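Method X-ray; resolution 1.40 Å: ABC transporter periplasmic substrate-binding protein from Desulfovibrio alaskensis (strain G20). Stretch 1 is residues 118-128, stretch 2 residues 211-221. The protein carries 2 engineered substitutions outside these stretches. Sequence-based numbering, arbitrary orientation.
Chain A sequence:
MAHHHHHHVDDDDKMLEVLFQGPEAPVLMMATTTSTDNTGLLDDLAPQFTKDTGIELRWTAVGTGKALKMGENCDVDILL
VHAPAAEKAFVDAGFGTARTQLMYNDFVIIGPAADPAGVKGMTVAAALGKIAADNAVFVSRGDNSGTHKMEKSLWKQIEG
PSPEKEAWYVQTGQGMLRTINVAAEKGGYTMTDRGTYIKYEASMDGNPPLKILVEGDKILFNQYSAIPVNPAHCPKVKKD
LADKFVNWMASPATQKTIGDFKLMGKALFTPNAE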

# COMPACT_ATOMS: atom_id res chain seq x y z
N GLY A 118 23.82 10.67 4.24
CA GLY A 118 24.52 9.67 3.47
C GLY A 118 23.93 8.30 3.59
O GLY A 118 24.62 7.30 3.84
N VAL A 119 22.60 8.24 3.38
CA VAL A 119 21.93 6.94 3.49
C VAL A 119 21.65 6.16 2.18
O VAL A 119 21.14 5.05 2.25
N LYS A 120 21.94 6.74 1.02
CA LYS A 120 21.63 6.05 -0.24
C LYS A 120 22.18 4.66 -0.27
O LYS A 120 23.35 4.43 0.04
N GLY A 121 21.30 3.70 -0.61
CA GLY A 121 21.67 2.32 -0.77
C GLY A 121 21.86 1.56 0.53
O GLY A 121 22.27 0.36 0.53
N MET A 122 21.53 2.21 1.67
CA MET A 122 21.56 1.46 2.91
C MET A 122 20.27 0.65 3.04
O MET A 122 19.32 0.92 2.33
N THR A 123 20.26 -0.32 3.92
CA THR A 123 19.02 -0.93 4.36
C THR A 123 18.17 0.10 5.14
O THR A 123 18.65 1.12 5.61
N VAL A 124 16.89 -0.16 5.21
CA VAL A 124 15.97 0.70 6.04
C VAL A 124 16.45 0.87 7.46
O VAL A 124 16.56 2.01 7.95
N ALA A 125 16.81 -0.18 8.13
CA ALA A 125 17.29 -0.06 9.48
C ALA A 125 18.54 0.77 9.60
O ALA A 125 18.67 1.61 10.55
N ALA A 126 19.51 0.60 8.72
CA ALA A 126 20.75 1.40 8.77
C ALA A 126 20.49 2.84 8.44
O ALA A 126 21.02 3.76 9.05
N ALA A 127 19.54 3.08 7.51
CA ALA A 127 19.28 4.45 7.06
C ALA A 127 18.62 5.24 8.20
O ALA A 127 18.99 6.40 8.45
N LEU A 128 17.60 4.63 8.77
CA LEU A 128 16.85 5.27 9.88
C LEU A 128 17.77 5.46 11.04
O LEU A 128 17.76 6.52 11.68
N LYS A 211 14.90 12.66 -4.02
CA LYS A 211 15.17 11.43 -4.84
C LYS A 211 14.90 10.20 -3.99
O LYS A 211 14.97 10.26 -2.72
N ILE A 212 14.64 9.05 -4.59
CA ILE A 212 14.54 7.83 -3.88
C ILE A 212 15.92 7.41 -3.42
O ILE A 212 16.84 7.29 -4.27
N LEU A 213 16.09 7.26 -2.13
CA LEU A 213 17.38 6.91 -1.53
C LEU A 213 17.42 5.58 -0.88
O LEU A 213 18.47 4.97 -0.78
N VAL A 214 16.28 5.02 -0.42
CA VAL A 214 16.28 3.72 0.15
C VAL A 214 15.04 2.99 -0.42
O VAL A 214 13.98 3.54 -0.32
N GLU A 215 15.24 1.78 -0.99
CA GLU A 215 14.16 1.01 -1.65
C GLU A 215 14.58 -0.42 -1.75
O GLU A 215 15.80 -0.71 -1.68
N GLY A 216 13.64 -1.34 -1.90
CA GLY A 216 13.87 -2.73 -2.15
C GLY A 216 13.86 -3.63 -0.99
O GLY A 216 13.68 -4.85 -1.11
N ASP A 217 13.96 -3.04 0.21
CA ASP A 217 13.99 -3.81 1.38
C ASP A 217 12.66 -4.55 1.57
O ASP A 217 11.61 -3.93 1.39
N LYS A 218 12.66 -5.81 1.98
CA LYS A 218 11.39 -6.57 2.11
C LYS A 218 10.41 -5.93 3.11
O LYS A 218 9.18 -6.01 2.94
N ILE A 219 10.91 -5.28 4.16
CA ILE A 219 10.07 -4.62 5.12
C ILE A 219 9.26 -3.49 4.50
O ILE A 219 8.25 -3.06 5.10
N LEU A 220 9.69 -2.96 3.36
CA LEU A 220 8.96 -1.90 2.68
C LEU A 220 7.81 -2.40 1.74
O LEU A 220 7.13 -1.60 1.14
N PHE A 221 7.67 -3.70 1.63
CA PHE A 221 6.57 -4.26 0.81
C PHE A 221 5.20 -4.04 1.40
O PHE A 221 5.04 -4.11 2.62

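Val124 and Val214 form the apolar centre of the contact, both with chi1 in t and both with CA-to-CB bonds running sideways to the opposing stretch. Val124 CG2 lies 3.9 Å from Val214 CG1, 3.6 Å from Leu220 CD1 and 4.1 Å from Ile219 CG2, so one methyl group meets three apolar side chains of stretch 2. Leu220 (m, t) starts sideways, but its end comes nearer; Ile219 (t, t) points toward stretch 1. The other methyl of Val214, CG2, sits 3.7 Å from Ala127 CB, whose bond from CA points toward stretch 2 one turn further along the helix, and 4.0 Å from Val119 CG2 (chi1 m). Val119 CG2 also reaches Leu213 CB at 4.4 Å.

Further out, Leu213 (m, t) packs against the aliphatic part of Lys120, with Leu213 CD2 3.9 Å from Lys120 CG. The Lys120 chain is extended through chi3 (t, t, t), and its chi4 of 91° falls between wells. Beside this pair the backbones meet: Gly121 N donates to Leu213 O at 3.1 Å, and Lys120 CA makes a CA-H...O contact with the same oxygen, Leu213 O, at 3.4 Å. The type II turn from Val119 to Met122 presents both groups to that carbonyl.

At the polar edge, Asp217 (chi1 m) points toward stretch 1, and Asp217 OD2 accepts from Val124 N, at the start of the helix, at 2.9 Å. Thr123 (chi1 p) caps the same helix from within its own stretch, Thr123 OG1 accepting from Ala126 N at 3.1 Å; the Thr123 CA-to-CB bond points away overall, yet Thr123 CB is 3.6 Å from Asp217 OD2. Water 1 bridges the stretches, its O lying 2.5 Å from Met122 O and 3.0 Å from Asp217 OD1, with a weak bond from Glu215 N at 3.4 Å. The end of the Met122 side chain (m, t, t) leads away, and Met122 O lies 3.6 Å from Val214 CG1.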

# COMPACT_ATOMS: atom_id res chain seq x y z
CB VAL A 119 20.58 7.09 4.23
CG1 VAL A 119 20.83 7.77 5.56
CG2 VAL A 119 19.54 7.80 3.39
CB LYS A 120 22.11 6.87 -1.42
CG LYS A 120 21.62 6.40 -2.79
CD LYS A 120 22.24 7.32 -3.84
CE LYS A 120 22.01 6.85 -5.26
NZ LYS A 120 20.78 7.42 -5.83
CB MET A 122 21.63 2.44 4.10
CG MET A 122 23.00 3.05 4.34
SD MET A 122 22.97 4.10 5.84
CE MET A 122 24.72 4.48 6.10
CB THR A 123 19.26 -2.06 5.31
OG1 THR A 123 19.84 -1.53 6.50
CG2 THR A 123 20.23 -3.13 4.69
CB VAL A 124 14.53 0.11 6.06
CG1 VAL A 124 13.63 0.73 7.15
CG2 VAL A 124 13.92 0.35 4.73
CB ALA A 125 17.42 -1.40 10.19
CB ALA A 126 21.78 0.78 7.85
CB ALA A 127 18.38 4.48 5.80
CB LEU A 128 15.59 4.48 10.22
CG LEU A 128 14.47 4.47 9.14
CD1 LEU A 128 13.30 3.74 9.70
CD2 LEU A 128 14.16 5.85 8.60
CB LYS A 211 16.64 11.49 -5.31
CG LYS A 211 17.00 12.80 -5.97
CD LYS A 211 16.24 13.05 -7.25
CE LYS A 211 16.76 14.30 -7.98
NZ LYS A 211 15.92 14.74 -9.15
CB ILE A 212 13.89 6.66 -4.68
CG1 ILE A 212 12.43 7.03 -5.05
CG2 ILE A 212 14.05 5.35 -3.93
CD1 ILE A 212 11.85 6.01 -6.02
CB LEU A 213 17.80 8.04 -0.59
CG LEU A 213 18.02 9.43 -1.11
CD1 LEU A 213 18.25 10.52 -0.08
CD2 LEU A 213 19.23 9.36 -2.11
CB VAL A 214 16.13 3.80 1.70
CG1 VAL A 214 16.09 2.45 2.34
CG2 VAL A 214 17.22 4.71 2.30
CB GLU A 215 13.82 1.63 -3.05
CG GLU A 215 14.92 1.42 -4.12
CD GLU A 215 14.57 1.98 -5.48
OE1 GLU A 215 13.39 2.00 -5.88
OE2 GLU A 215 15.49 2.45 -6.20
CB ASP A 217 14.23 -2.92 2.59
CG ASP A 217 15.37 -2.00 2.43
OD1 ASP A 217 15.33 -1.05 1.63
OD2 ASP A 217 16.29 -2.23 3.25
CB LYS A 218 11.69 -8.02 2.57
CG LYS A 218 10.48 -8.93 2.82
CD LYS A 218 10.77 -10.16 3.71
CE LYS A 218 11.30 -11.37 2.96
NZ LYS A 218 10.49 -11.81 1.78
CB ILE A 219 10.89 -4.08 6.34
CG1 ILE A 219 10.00 -3.73 7.53
CG2 ILE A 219 11.74 -2.90 5.96
CD1 ILE A 219 10.82 -3.40 8.78
CB LEU A 220 9.92 -1.04 1.85
CG LEU A 220 10.95 -0.26 2.68
CD1 LEU A 220 12.00 0.33 1.74
CD2 LEU A 220 10.28 0.84 3.50
CB PHE A 221 6.75 -5.74 0.58
CG PHE A 221 7.99 -6.13 -0.22
CD1 PHE A 221 8.86 -5.16 -0.78
CD2 PHE A 221 8.33 -7.50 -0.33
CE1 PHE A 221 10.00 -5.55 -1.50
CE2 PHE A 221 9.48 -7.88 -1.00
CZ PHE A 221 10.30 -6.90 -1.58
O HOH W 1 17.85 0.15 0.41